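Local structure of iron aquisition yersiniabactin synthesis enzyme, YbtT (Escherichia coli, 6BA9) at residues A[92-97]-A[117-122]. The protein is a type II thioesterase of low specificity that maintains production of the metallophore yersiniabactin, probably by hydrolysing thioesters on the assembly line. The protein carries 1 engineered substitution. Sequence-based numbering, arbitrary orientation.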
loop_
_atom_site.group_PDB
_atom_site.type_symbol
_atom_site.label_atom_id
_atom_site.label_comp_id
_atom_site.label_asym_id
_atom_site.label_seq_id
_atom_site.Cartn_x
_atom_site.Cartn_y
_atom_site.Cartn_z
ATOM N N GLY A 92 1.895 -1.873 -1.578
ATOM C CA GLY A 92 1.590 -1.381 -0.249
ATOM C C GLY A 92 0.512 -2.182 0.446
ATOM O O GLY A 92 0.499 -2.255 1.673
ATOM N N ALA A 93 -0.405 -2.787 -0.312
ATOM C CA ALA A 93 -1.413 -3.636 0.321
ATOM C C ALA A 93 -0.777 -4.857 0.974
ATOM O O ALA A 93 -1.231 -5.309 2.027
ATOM C CB ALA A 93 -2.459 -4.072 -0.703
ATOM N N GLN A 94 0.270 -5.404 0.362
ATOM C CA GLN A 94 0.956 -6.555 0.929
ATOM C C GLN A 94 1.624 -6.175 2.238
ATOM O O GLN A 94 1.541 -6.905 3.225
ATOM C CB GLN A 94 1.991 -7.099 -0.053
ATOM C CG GLN A 94 1.441 -7.514 -1.414
ATOM C CD GLN A 94 2.512 -7.678 -2.453
ATOM O OE1 GLN A 94 3.558 -7.025 -2.394
ATOM N NE2 GLN A 94 2.264 -8.529 -3.431
ATOM N N VAL A 95 2.289 -5.018 2.261
ATOM C CA VAL A 95 2.919 -4.548 3.489
ATOM C C VAL A 95 1.875 -4.247 4.554
ATOM O O VAL A 95 2.051 -4.606 5.725
ATOM C CB VAL A 95 3.839 -3.343 3.231
ATOM C CG1 VAL A 95 4.441 -2.865 4.546
ATOM C CG2 VAL A 95 4.958 -3.708 2.255
ATOM N N ALA A 96 0.776 -3.594 4.176
ATOM C CA ALA A 96 -0.277 -3.269 5.132
ATOM C C ALA A 96 -0.863 -4.535 5.735
ATOM O O ALA A 96 -1.081 -4.600 6.949
ATOM C CB ALA A 96 -1.376 -2.456 4.444
ATOM N N PHE A 97 -1.116 -5.548 4.907
ATOM C CA PHE A 97 -1.617 -6.828 5.393
ATOM C C PHE A 97 -0.652 -7.466 6.386
ATOM O O PHE A 97 -1.054 -7.867 7.492
ATOM C CB PHE A 97 -1.844 -7.749 4.193
ATOM C CG PHE A 97 -2.174 -9.169 4.560
ATOM C CD1 PHE A 97 -3.346 -9.475 5.215
ATOM C CD2 PHE A 97 -1.321 -10.187 4.225
ATOM C CE1 PHE A 97 -3.655 -10.808 5.522
ATOM C CE2 PHE A 97 -1.624 -11.506 4.527
ATOM C CZ PHE A 97 -2.785 -11.806 5.178
ATOM N N GLY A 117 -6.217 -2.600 -4.922
ATOM C CA GLY A 117 -5.494 -2.797 -6.160
ATOM C C GLY A 117 -4.326 -3.756 -6.092
ATOM O O GLY A 117 -3.245 -3.452 -6.625
ATOM N N CYS A 118 -4.538 -4.930 -5.486
ATOM C CA CYS A 118 -3.469 -5.900 -5.290
ATOM C C CYS A 118 -4.048 -7.299 -5.354
ATOM O O CYS A 118 -5.096 -7.558 -4.766
ATOM C CB CYS A 118 -2.840 -5.688 -3.912
ATOM S SG CYS A 118 -1.341 -6.643 -3.607
ATOM N N HIS A 119 -3.350 -8.191 -6.054
ATOM C CA HIS A 119 -3.708 -9.601 -6.028
ATOM C C HIS A 119 -3.447 -10.195 -4.643
ATOM O O HIS A 119 -2.605 -9.722 -3.867
ATOM C CB HIS A 119 -2.888 -10.373 -7.060
ATOM C CG HIS A 119 -1.424 -10.291 -6.809
ATOM N ND1 HIS A 119 -0.676 -9.186 -7.159
ATOM C CD2 HIS A 119 -0.577 -11.142 -6.192
ATOM C CE1 HIS A 119 0.573 -9.370 -6.771
ATOM N NE2 HIS A 119 0.666 -10.552 -6.191
ATOM N N ALA A 120 -4.160 -11.273 -4.340
ATOM C CA ALA A 120 -4.057 -11.913 -3.037
ATOM C C ALA A 120 -2.725 -12.658 -2.871
ATOM O O ALA A 120 -2.062 -12.991 -3.866
ATOM C CB ALA A 120 -5.203 -12.890 -2.887
ATOM N N PRO A 121 -2.313 -12.942 -1.621
ATOM C CA PRO A 121 -0.959 -13.495 -1.395
ATOM C C PRO A 121 -0.726 -14.916 -1.895
ATOM O O PRO A 121 0.446 -15.302 -1.989
ATOM C CB PRO A 121 -0.775 -13.398 0.125
ATOM C CG PRO A 121 -1.719 -12.309 0.549
ATOM C CD PRO A 121 -2.906 -12.469 -0.357
ATOM N N HIS A 122 -1.760 -15.685 -2.235
ATOM C CA HIS A 122 -1.539 -16.986 -2.858
ATOM C C HIS A 122 -1.509 -16.911 -4.375
ATOM O O HIS A 122 -1.403 -17.957 -5.038
ATOM C CB HIS A 122 -2.600 -17.996 -2.400
ATOM C CG HIS A 122 -3.988 -17.630 -2.802
ATOM N ND1 HIS A 122 -4.694 -16.615 -2.190
ATOM C CD2 HIS A 122 -4.818 -18.151 -3.741
ATOM C CE1 HIS A 122 -5.892 -16.523 -2.736
ATOM N NE2 HIS A 122 -5.987 -17.436 -3.691
HETATM O O HOH W 1 -0.016 -10.320 -2.847
#
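Between Q94 and H119 a single water does the polar work: it takes a hydrogen bond from NE2 of Q94 at 3.0 Å and gives one to the backbone O of H119 at 2.8 Å. No direct hydrogen bond joins 92-97 to 117-122. The Q94 chain runs out extended beyond CG, and its other amide atom, OE1, is hydrogen-bonded to T172 OG1, so both ends of the amide are held. NE2 also lies 3.8 Å from NE2 of H119, with amide and imidazole planes nearly perpendicular at 86°. Beside this water the contact is apolar. CB of A93 meets CB of C118 at 3.6 Å, and C118 SG, anti to its own backbone N (chi1 -171°), is carried across toward Q94, 3.6 Å from its CG. One turn further on, the F97 ring brings CE2 to 4.1 Å from CG of P121; W209 packs edge-to-face on F97 and also touches P121. Helix 91-105 follows strand 84-89, and the loop leaves the end of the neighbouring parallel strand 112-116, an arrangement typical of the alpha/beta-hydrolase fold, in which the helix after the nucleophile elbow, its serine here an engineered alanine, packs against the next strand and its exit loop.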